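Local coordinates for aminotransferase AspB (Helicobacter pylori 26695, PDB 3EZS), which probably catalyses pyridoxal 5'-phosphate-dependent amino-group transfer, as class I and II aminotransferases generally do, at residues V155-L160 / I189-E194; Q42-N47 / Q269-A274; E10-L15 / T334-Y339; S132-L137 / G341-G346. One frame throughout, in Å; residues are numbered along the deposited sequence.

Contact 1: residues V155-L160 / I189-E194; sequences VDLVIL and ILINDE. With EDO (1,2-ethanediol), chain F.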
# COMPACT_ATOMS: atom_id res chain seq x y z
N VAL A 155 0.46 -11.76 26.75
CA VAL A 155 0.49 -11.51 25.32
C VAL A 155 -0.89 -11.12 24.77
O VAL A 155 -1.92 -11.56 25.26
CB VAL A 155 1.10 -12.74 24.55
CG1 VAL A 155 0.13 -13.91 24.55
CG2 VAL A 155 1.49 -12.35 23.13
N ASP A 156 -0.87 -10.28 23.75
CA ASP A 156 -2.06 -9.77 23.07
C ASP A 156 -2.22 -10.31 21.64
O ASP A 156 -3.33 -10.42 21.14
CB ASP A 156 -1.97 -8.24 22.98
CG ASP A 156 -1.90 -7.58 24.35
OD1 ASP A 156 -2.74 -7.92 25.20
OD2 ASP A 156 -1.02 -6.71 24.57
N LEU A 157 -1.11 -10.60 21.00
CA LEU A 157 -1.10 -11.05 19.63
C LEU A 157 0.08 -11.99 19.48
O LEU A 157 1.17 -11.68 19.93
CB LEU A 157 -0.94 -9.84 18.69
CG LEU A 157 -0.73 -10.13 17.19
CD1 LEU A 157 -2.01 -10.69 16.61
CD2 LEU A 157 -0.33 -8.90 16.42
N VAL A 158 -0.17 -13.15 18.89
CA VAL A 158 0.89 -14.12 18.61
C VAL A 158 0.92 -14.37 17.10
O VAL A 158 -0.12 -14.63 16.47
CB VAL A 158 0.68 -15.47 19.33
CG1 VAL A 158 1.79 -16.47 18.90
CG2 VAL A 158 0.65 -15.27 20.83
N ILE A 159 2.12 -14.25 16.53
CA ILE A 159 2.35 -14.48 15.11
C ILE A 159 3.19 -15.72 14.94
O ILE A 159 4.32 -15.79 15.43
CB ILE A 159 3.12 -13.32 14.45
CG1 ILE A 159 2.38 -11.99 14.63
CG2 ILE A 159 3.32 -13.60 12.95
CD1 ILE A 159 3.17 -10.79 14.15
N LEU A 160 2.63 -16.73 14.28
CA LEU A 160 3.36 -17.94 13.93
C LEU A 160 3.67 -17.84 12.43
O LEU A 160 3.05 -17.04 11.71
CB LEU A 160 2.53 -19.20 14.21
CG LEU A 160 2.02 -19.40 15.64
CD1 LEU A 160 1.02 -20.57 15.66
CD2 LEU A 160 3.17 -19.61 16.64
N ILE A 189 -5.05 -12.67 20.21
CA ILE A 189 -5.19 -12.81 18.77
C ILE A 189 -4.04 -13.66 18.25
O ILE A 189 -2.89 -13.44 18.61
CB ILE A 189 -5.22 -11.44 18.06
CG1 ILE A 189 -6.35 -10.56 18.60
CG2 ILE A 189 -5.31 -11.63 16.51
CD1 ILE A 189 -7.70 -11.24 18.63
N LEU A 190 -4.36 -14.64 17.41
CA LEU A 190 -3.40 -15.59 16.86
C LEU A 190 -3.40 -15.56 15.34
O LEU A 190 -4.44 -15.78 14.73
CB LEU A 190 -3.76 -17.00 17.32
CG LEU A 190 -2.86 -18.17 16.86
CD1 LEU A 190 -1.45 -18.07 17.45
CD2 LEU A 190 -3.53 -19.49 17.22
N ILE A 191 -2.24 -15.33 14.74
CA ILE A 191 -2.10 -15.28 13.28
C ILE A 191 -1.04 -16.28 12.81
O ILE A 191 -0.03 -16.46 13.47
CB ILE A 191 -1.57 -13.88 12.83
CG1 ILE A 191 -2.58 -12.78 13.12
CG2 ILE A 191 -1.21 -13.87 11.34
CD1 ILE A 191 -1.97 -11.37 12.91
N ASN A 192 -1.27 -16.91 11.67
CA ASN A 192 -0.23 -17.70 11.04
C ASN A 192 0.09 -17.08 9.67
O ASN A 192 -0.81 -16.86 8.85
CB ASN A 192 -0.60 -19.17 10.90
CG ASN A 192 0.58 -20.04 10.42
OD1 ASN A 192 1.74 -19.72 10.66
ND2 ASN A 192 0.27 -21.15 9.76
N ASP A 193 1.35 -16.74 9.47
CA ASP A 193 1.87 -16.29 8.19
C ASP A 193 2.01 -17.58 7.39
O ASP A 193 2.95 -18.35 7.59
CB ASP A 193 3.22 -15.61 8.41
CG ASP A 193 3.94 -15.27 7.12
OD1 ASP A 193 3.52 -15.69 6.03
OD2 ASP A 193 4.97 -14.58 7.23
N GLU A 194 1.03 -17.84 6.51
CA GLU A 194 0.99 -19.08 5.73
C GLU A 194 1.49 -18.93 4.29
O GLU A 194 1.02 -19.63 3.39
CB GLU A 194 -0.44 -19.65 5.76
CG GLU A 194 -0.84 -20.04 7.14
CD GLU A 194 -2.14 -20.81 7.26
OE1 GLU A 194 -3.00 -20.82 6.35
OE2 GLU A 194 -2.27 -21.43 8.32
C1 EDO F . 8.85 -14.82 4.52
O1 EDO F . 8.12 -14.51 3.33
C2 EDO F . 7.89 -14.82 5.72
O2 EDO F . 7.31 -16.09 6.04

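Contact 2: residues Q42-N47 / Q269-A274; sequences QDALKN and QKASEA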
# COMPACT_ATOMS: atom_id res chain seq x y z
N GLN A 42 0.35 -13.61 -17.71
CA GLN A 42 0.77 -12.46 -18.47
C GLN A 42 -0.28 -12.05 -19.51
O GLN A 42 -0.52 -10.87 -19.68
CB GLN A 42 2.09 -12.73 -19.18
CG GLN A 42 3.29 -13.01 -18.24
CD GLN A 42 4.61 -12.98 -18.99
OE1 GLN A 42 4.86 -12.02 -19.73
NE2 GLN A 42 5.47 -14.00 -18.79
N ASP A 43 -0.87 -13.03 -20.21
CA ASP A 43 -1.91 -12.77 -21.20
C ASP A 43 -3.18 -12.17 -20.57
O ASP A 43 -3.86 -11.34 -21.19
CB ASP A 43 -2.27 -14.05 -21.97
CG ASP A 43 -1.17 -14.49 -22.95
OD1 ASP A 43 -0.26 -13.69 -23.30
OD2 ASP A 43 -1.25 -15.66 -23.39
N ALA A 44 -3.52 -12.59 -19.35
CA ALA A 44 -4.67 -12.03 -18.64
C ALA A 44 -4.43 -10.53 -18.41
O ALA A 44 -5.33 -9.72 -18.60
CB ALA A 44 -4.88 -12.75 -17.32
N LEU A 45 -3.20 -10.17 -18.01
CA LEU A 45 -2.83 -8.77 -17.80
C LEU A 45 -2.95 -8.00 -19.11
O LEU A 45 -3.58 -6.95 -19.14
CB LEU A 45 -1.42 -8.64 -17.22
CG LEU A 45 -0.81 -7.23 -17.02
CD1 LEU A 45 -1.74 -6.27 -16.30
CD2 LEU A 45 0.54 -7.34 -16.28
N LYS A 46 -2.36 -8.54 -20.18
CA LYS A 46 -2.39 -7.89 -21.50
C LYS A 46 -3.80 -7.64 -21.97
O LYS A 46 -4.09 -6.57 -22.47
CB LYS A 46 -1.67 -8.69 -22.58
CG LYS A 46 -0.18 -8.81 -22.38
CD LYS A 46 0.58 -9.41 -23.58
CE LYS A 46 2.02 -9.76 -23.13
NZ LYS A 46 3.01 -9.94 -24.24
N ASN A 47 -4.67 -8.62 -21.78
CA ASN A 47 -6.04 -8.52 -22.30
C ASN A 47 -7.00 -7.62 -21.53
O ASN A 47 -8.12 -7.41 -21.99
CB ASN A 47 -6.66 -9.92 -22.46
CG ASN A 47 -5.94 -10.77 -23.49
OD1 ASN A 47 -5.36 -10.25 -24.45
ND2 ASN A 47 -5.96 -12.09 -23.30
N GLN A 269 -5.49 -7.24 -11.08
CA GLN A 269 -6.42 -8.09 -10.36
C GLN A 269 -6.97 -9.22 -11.24
O GLN A 269 -7.20 -10.32 -10.75
CB GLN A 269 -7.56 -7.28 -9.80
CG GLN A 269 -7.17 -6.12 -8.86
CD GLN A 269 -8.37 -5.54 -8.15
OE1 GLN A 269 -9.25 -6.28 -7.73
NE2 GLN A 269 -8.41 -4.20 -8.01
N LYS A 270 -7.21 -8.96 -12.54
CA LYS A 270 -7.66 -10.04 -13.45
C LYS A 270 -6.59 -11.12 -13.59
O LYS A 270 -6.91 -12.31 -13.58
CB LYS A 270 -8.04 -9.55 -14.87
CG LYS A 270 -9.49 -9.23 -15.08
CD LYS A 270 -10.43 -10.45 -14.91
CE LYS A 270 -11.90 -10.02 -14.79
NZ LYS A 270 -12.74 -11.04 -14.07
N ALA A 271 -5.33 -10.69 -13.77
CA ALA A 271 -4.21 -11.64 -13.86
C ALA A 271 -4.04 -12.41 -12.53
O ALA A 271 -3.74 -13.62 -12.52
CB ALA A 271 -2.90 -10.93 -14.26
N SER A 272 -4.24 -11.72 -11.41
CA SER A 272 -4.20 -12.38 -10.09
C SER A 272 -5.31 -13.40 -10.01
O SER A 272 -5.10 -14.50 -9.52
CB SER A 272 -4.42 -11.38 -8.97
OG SER A 272 -3.34 -10.49 -8.89
N GLU A 273 -6.49 -13.04 -10.49
CA GLU A 273 -7.64 -13.94 -10.47
C GLU A 273 -7.37 -15.21 -11.30
O GLU A 273 -7.70 -16.31 -10.88
CB GLU A 273 -8.87 -13.23 -11.02
CG GLU A 273 -10.14 -14.06 -10.99
CD GLU A 273 -11.26 -13.41 -11.77
OE1 GLU A 273 -11.21 -12.19 -11.99
OE2 GLU A 273 -12.21 -14.13 -12.16
N ALA A 274 -6.79 -15.03 -12.49
CA ALA A 274 -6.46 -16.17 -13.34
C ALA A 274 -5.48 -17.09 -12.60
O ALA A 274 -5.64 -18.30 -12.64
CB ALA A 274 -5.89 -15.69 -14.69

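Contact 3: residues E10-L15 / T334-Y339; sequences ERLRAL and TLPALY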
# COMPACT_ATOMS: atom_id res chain seq x y z
N GLU A 10 21.74 -6.15 3.80
CA GLU A 10 22.76 -5.11 4.08
C GLU A 10 23.84 -5.65 5.01
O GLU A 10 25.03 -5.33 4.86
CB GLU A 10 22.14 -3.87 4.74
CG GLU A 10 21.10 -3.16 3.89
CD GLU A 10 20.53 -1.91 4.58
OE1 GLU A 10 20.59 -1.83 5.83
OE2 GLU A 10 19.99 -1.03 3.87
N ARG A 11 23.43 -6.46 5.98
CA ARG A 11 24.38 -7.07 6.89
C ARG A 11 25.29 -8.04 6.11
O ARG A 11 26.49 -8.14 6.38
CB ARG A 11 23.66 -7.76 8.05
CG ARG A 11 22.81 -6.81 8.91
CD ARG A 11 22.24 -7.45 10.17
NE ARG A 11 23.27 -7.76 11.15
CZ ARG A 11 23.08 -8.44 12.29
NH1 ARG A 11 21.87 -8.90 12.63
NH2 ARG A 11 24.11 -8.67 13.10
N LEU A 12 24.72 -8.72 5.12
CA LEU A 12 25.43 -9.67 4.28
C LEU A 12 26.39 -8.94 3.34
O LEU A 12 27.56 -9.32 3.19
CB LEU A 12 24.42 -10.51 3.48
CG LEU A 12 24.98 -11.60 2.55
CD1 LEU A 12 25.89 -12.55 3.30
CD2 LEU A 12 23.85 -12.37 1.84
N ARG A 13 25.89 -7.88 2.70
CA ARG A 13 26.73 -7.05 1.85
C ARG A 13 27.93 -6.55 2.64
O ARG A 13 29.06 -6.61 2.15
CB ARG A 13 25.92 -5.87 1.29
CG ARG A 13 26.64 -4.99 0.25
CD ARG A 13 25.63 -4.04 -0.43
NE ARG A 13 24.96 -3.18 0.56
CZ ARG A 13 23.86 -2.45 0.35
NH1 ARG A 13 23.24 -2.46 -0.84
NH2 ARG A 13 23.36 -1.72 1.34
N ALA A 14 27.70 -6.10 3.88
CA ALA A 14 28.78 -5.60 4.75
C ALA A 14 29.78 -6.68 5.09
O ALA A 14 30.98 -6.42 5.09
CB ALA A 14 28.21 -5.00 6.04
N LEU A 15 29.29 -7.88 5.39
CA LEU A 15 30.16 -9.02 5.71
C LEU A 15 31.11 -9.41 4.56
O LEU A 15 32.27 -9.74 4.79
CB LEU A 15 29.29 -10.23 6.06
CG LEU A 15 30.02 -11.52 6.46
CD1 LEU A 15 30.75 -11.41 7.83
CD2 LEU A 15 29.08 -12.67 6.43
N THR A 334 25.72 -17.36 0.74
CA THR A 334 24.80 -17.94 1.72
C THR A 334 24.48 -16.86 2.76
O THR A 334 25.22 -15.89 2.89
CB THR A 334 25.39 -19.22 2.37
OG1 THR A 334 26.51 -18.87 3.21
CG2 THR A 334 25.84 -20.24 1.29
N LEU A 335 23.39 -17.03 3.49
CA LEU A 335 22.93 -16.06 4.49
C LEU A 335 23.15 -16.57 5.92
O LEU A 335 22.51 -17.54 6.34
CB LEU A 335 21.43 -15.76 4.29
CG LEU A 335 20.74 -14.76 5.24
CD1 LEU A 335 21.37 -13.34 5.12
CD2 LEU A 335 19.22 -14.71 5.01
N PRO A 336 24.06 -15.93 6.67
CA PRO A 336 24.19 -16.29 8.08
C PRO A 336 22.85 -16.04 8.79
O PRO A 336 22.28 -14.94 8.66
CB PRO A 336 25.25 -15.31 8.59
CG PRO A 336 26.00 -14.90 7.43
CD PRO A 336 25.02 -14.88 6.30
N ALA A 337 22.37 -17.05 9.53
CA ALA A 337 21.07 -16.95 10.21
C ALA A 337 21.06 -15.94 11.35
O ALA A 337 19.98 -15.53 11.81
CB ALA A 337 20.59 -18.33 10.69
N LEU A 338 22.25 -15.52 11.79
CA LEU A 338 22.38 -14.51 12.83
C LEU A 338 21.64 -13.24 12.41
O LEU A 338 20.96 -12.60 13.23
CB LEU A 338 23.86 -14.21 13.07
CG LEU A 338 24.27 -13.35 14.27
CD1 LEU A 338 24.19 -14.16 15.60
CD2 LEU A 338 25.70 -12.81 14.02
N TYR A 339 21.72 -12.93 11.12
CA TYR A 339 21.10 -11.75 10.54
C TYR A 339 19.58 -11.81 10.46
O TYR A 339 18.95 -10.82 10.08
CB TYR A 339 21.66 -11.45 9.14
CG TYR A 339 23.17 -11.34 9.05
CD1 TYR A 339 23.96 -10.95 10.14
CD2 TYR A 339 23.82 -11.53 7.83
CE1 TYR A 339 25.33 -10.82 10.04
CE2 TYR A 339 25.20 -11.39 7.71
CZ TYR A 339 25.95 -11.05 8.83
OH TYR A 339 27.32 -10.93 8.72
O HOH W 1 27.56 -7.74 8.88

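Contact 4: residues S132-L137 / G341-G346; sequences SLLMPL and GRNRIG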
# COMPACT_ATOMS: atom_id res chain seq x y z
N SER A 132 8.08 -7.00 22.41
CA SER A 132 8.23 -8.24 21.65
C SER A 132 8.65 -9.37 22.59
O SER A 132 9.56 -9.20 23.38
CB SER A 132 9.28 -8.09 20.55
OG SER A 132 8.87 -7.20 19.53
N LEU A 133 7.97 -10.51 22.50
CA LEU A 133 8.32 -11.72 23.23
C LEU A 133 8.79 -12.69 22.17
O LEU A 133 7.99 -13.15 21.36
CB LEU A 133 7.11 -12.29 23.97
CG LEU A 133 6.67 -11.62 25.26
CD1 LEU A 133 5.37 -12.26 25.75
CD2 LEU A 133 7.76 -11.73 26.32
N LEU A 134 10.08 -12.99 22.16
CA LEU A 134 10.68 -13.82 21.12
C LEU A 134 10.67 -15.29 21.52
O LEU A 134 11.11 -15.64 22.61
CB LEU A 134 12.09 -13.34 20.81
CG LEU A 134 12.25 -11.92 20.25
CD1 LEU A 134 13.73 -11.65 19.95
CD2 LEU A 134 11.44 -11.71 18.99
N MSE A 135 10.15 -16.15 20.64
CA MSE A 135 10.06 -17.58 20.91
C MSE A 135 11.17 -18.25 20.13
O MSE A 135 11.00 -18.49 18.93
CB MSE A 135 8.69 -18.11 20.47
CG MSE A 135 7.54 -17.58 21.31
SE MSE A 135 5.76 -18.12 20.70
CE MSE A 135 5.75 -17.44 18.88
N PRO A 136 12.29 -18.59 20.81
CA PRO A 136 13.37 -19.14 20.01
C PRO A 136 13.05 -20.50 19.37
O PRO A 136 12.31 -21.30 19.95
CB PRO A 136 14.54 -19.27 21.00
CG PRO A 136 14.08 -18.59 22.27
CD PRO A 136 12.61 -18.59 22.25
N LEU A 137 13.58 -20.70 18.17
CA LEU A 137 13.48 -21.96 17.44
C LEU A 137 14.90 -22.52 17.37
O LEU A 137 15.75 -22.00 16.63
CB LEU A 137 12.96 -21.72 16.03
CG LEU A 137 11.64 -20.99 15.85
CD1 LEU A 137 11.39 -20.76 14.34
CD2 LEU A 137 10.50 -21.75 16.52
N GLY A 341 17.86 -13.13 13.25
CA GLY A 341 17.44 -13.29 14.63
C GLY A 341 17.98 -12.27 15.58
O GLY A 341 18.65 -11.33 15.19
N ARG A 342 17.64 -12.47 16.85
CA ARG A 342 18.08 -11.65 17.97
C ARG A 342 18.67 -12.57 19.04
O ARG A 342 18.46 -13.79 18.99
CB ARG A 342 16.90 -10.85 18.55
CG ARG A 342 16.24 -9.85 17.60
CD ARG A 342 17.17 -8.69 17.30
NE ARG A 342 16.67 -7.76 16.28
CZ ARG A 342 16.68 -7.97 14.96
NH1 ARG A 342 17.16 -9.09 14.43
NH2 ARG A 342 16.21 -7.05 14.14
N ASN A 343 19.39 -11.98 19.99
CA ASN A 343 20.02 -12.67 21.11
C ASN A 343 20.92 -13.80 20.68
O ASN A 343 20.97 -14.82 21.34
CB ASN A 343 18.98 -13.19 22.12
CG ASN A 343 17.98 -12.12 22.53
OD1 ASN A 343 16.77 -12.28 22.33
ND2 ASN A 343 18.48 -11.02 23.03
N ARG A 344 21.62 -13.59 19.56
CA ARG A 344 22.58 -14.54 18.98
C ARG A 344 21.97 -15.87 18.44
O ARG A 344 22.70 -16.80 18.10
CB ARG A 344 23.76 -14.81 19.93
CG ARG A 344 24.65 -13.58 20.22
N ILE A 345 20.65 -15.94 18.32
CA ILE A 345 20.02 -17.13 17.74
C ILE A 345 20.39 -17.11 16.25
O ILE A 345 20.36 -16.05 15.61
CB ILE A 345 18.48 -17.11 17.93
CG1 ILE A 345 18.12 -17.09 19.42
CG2 ILE A 345 17.83 -18.28 17.23
CD1 ILE A 345 18.72 -18.26 20.26
N GLY A 346 20.78 -18.27 15.73
CA GLY A 346 21.17 -18.40 14.31
C GLY A 346 22.67 -18.40 14.06
O GLY A 346 23.11 -18.67 12.94

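Contact 1: residues V155-L160 / I189-E194
Residues 157-160 and 189-193 pair by an unbroken run of backbone hydrogen bonds, given by both strands in turn. Val158 N binds Ile189 O at 2.7 Å, Ile191 N returns to Val158 O at 2.8 Å, and Leu160 N reaches Ile191 O at 177° on the hydrogen. Ile189 N to Asp156 O and Asp193 N to Leu160 O bound the run. The strand axes diverge by only 18°. This is the parallel pair of a beta-alpha-beta unit with helix 173-186 as its connection, inside the seven-stranded sheet of the large domain of fold type I pyridoxal phosphate enzymes.

Apolar packing occurs on both faces. With Leu157 CG anti to the backbone N (chi1 173°), its CD1 branch presses on Ile189 CG2 at 3.4 Å, tighter than usual, and also meets Ile191 CD1 at 3.8 Å. On the other face Leu190 CD1 touches Val158 CB and Leu160 CD1, both at 3.9 Å, with Trp179 of helix 173-186 packed against all three residues.

At the C-terminal end, Asn192 ND2 donates to the anti lone pair of Glu194 OE2, while its OD1 accepts from Ser162 N. Asp193 OD2 hydrogen-bonds Tyr121 OH and lies 3.0 Å from O2 of a bound 1,2-ethanediol.

Contact 2: residues Q42-N47 / Q269-A274
Ala44 and Ala271 set the spacing of two antiparallel helices, 39-46 and 266-277, whose short segments run at 150° to each other with axes 7.8 Å apart. Small side chains permit that approach: the CA atoms of Ala44 and Ala271 are 4.8 Å apart. Each residue directs its CB at the opposing helix. Ala44 CB lands on the backbone, 3.7 Å from Ala271 CA, and also meets Ala274 CB, one turn further along, at 4.1 Å.

Ala271 CB in turn comes up against the neighbouring position, 3.8 Å from Leu45 N and 4.0 Å from Leu45 CB. With Leu45 CG anti to the backbone N (chi1 176°), only the base of this side chain, CB, stays against Ala271. Leu45 packs further on Ala267 and Ile268 of the same partner helix and on Leu52 of the second subunit. A second intersubunit link comes from Gln42, whose OE1 hydrogen-bonds Thr49 OG1 of that subunit. The contact thus lies beside the dimer interface.

Lys270 starts out toward helix 39-46, but its chain turns aside along its own helix, where NZ forms a salt bridge with Glu273 OE1 at 2.8 Å, meeting that oxygen on its syn side.

Contact 3: residues E10-L15 / T334-Y339
Arg11 and Tyr339 dominate the seam between the N-terminal helix 8-16 and the edge of a three-stranded antiparallel sheet, where strand 335-336 runs into a 3-10 segment that begins at 337. The chief interaction is CH-pi: Arg11 CB stands 3.6 Å from the Tyr339 ring centroid and 8° off the ring normal, essentially over the middle of the face. Pro336 CB lies over the opposite face, offset toward the rim, so the ring is held between the helix and its own chain.

The rest of the arginine follows the same side of the ring. Its chain bends at chi3 (69°), placing NE 3.4 Å from Tyr339 CD1. CD1 sits over the centre of one guanidinium face, but the two planes are 43° apart, so this is not a parallel stack.

Apolar contacts extend the seam. Leu12 CD1 rests on Pro336 CD at 3.9 Å and on the carbonyl of Thr334, its side chain crossing that of Pro336 at about a right angle. Leu15 CD2 touches Pro336 CG at 3.9 Å and approaches the tyrosine at the edge of the ring, near its plane.

Polar links are few and gather at the phenol. Tyr339 OH hydrogen-bonds Glu320 OE2 on helix 319-330, and Leu15 CB and CD2 each lie 3.4 Å from the same oxygen. Between the segments the polar connection is indirect: one water donates to Arg11 O at 2.7 Å and to Tyr339 OH at 3.2 Å.

Contact 4: residues S132-L137 / G341-G346
Leu134 CD1 meets the aliphatic root of Arg342 where strand 131-136, the outermost strand of the large sheet within this chain, faces a type I' beta turn spanning Arg342 to Ile345. That turn lies in the loop joining strands 335-336 and 349-353 of the smaller antiparallel sheet, so the contact joins the edge of the large sheet to a loop of the smaller one.

The tight part is small. Leu134 CD1 approaches Arg342 CB at 3.6 Å and CG at 3.9 Å, the two side chains crossing at a slant. The arginine then leaves the contact, its chain bending at chi2 (-68°), and its polar end is held elsewhere. NH2 makes a salt bridge with Glu122 OE1, while NH1 donates to Gln119 OE1 and to Gly341 O at 2.8 Å, lying well above that carbonyl's plane. The Arg342 carbonyl has two partners: it accepts from Asn115 ND2 and from Ile345 N, the latter closing the turn at 3.1 Å.

The other side is looser. Pro136, an exposed residue, brings CB no nearer than 4.4 Å to Ile345 CD1, and Ile345 CG2 is 4.3 Å from Leu137 O; Ile345 packs also on Asn115 and Pro116. At the tip, Asn343 and Arg344 take the positive phi values expected of a type I' turn. Arg344 has no modelled atoms beyond CG, consistent with a mobile end. Asn343 is exposed, and its one approach to the strand sets OD1 3.9 Å from Leu134 CD1.

Contact 1 is the buried core member, and the only one whose segments are joined directly by hydrogen bonds; contacts 2 and 3 are partly buried and contact 4 lies at the surface. Contacts 1 and 4 share the large sheet, and they touch where selenomethionine Met135 CE packs on Val158 and Leu160. Contacts 3 and 4 draw on neighbouring parts of the chain, and Leu338 CD1 lies against Arg344. Contact 2 stands apart, about 40 Å from contact 4, centre to centre, and on the opposite side of the chain's centre. There alanines meet helix to helix, whereas contact 3 relies on an aromatic face and a water, and contact 4 on sparse aliphatic touches.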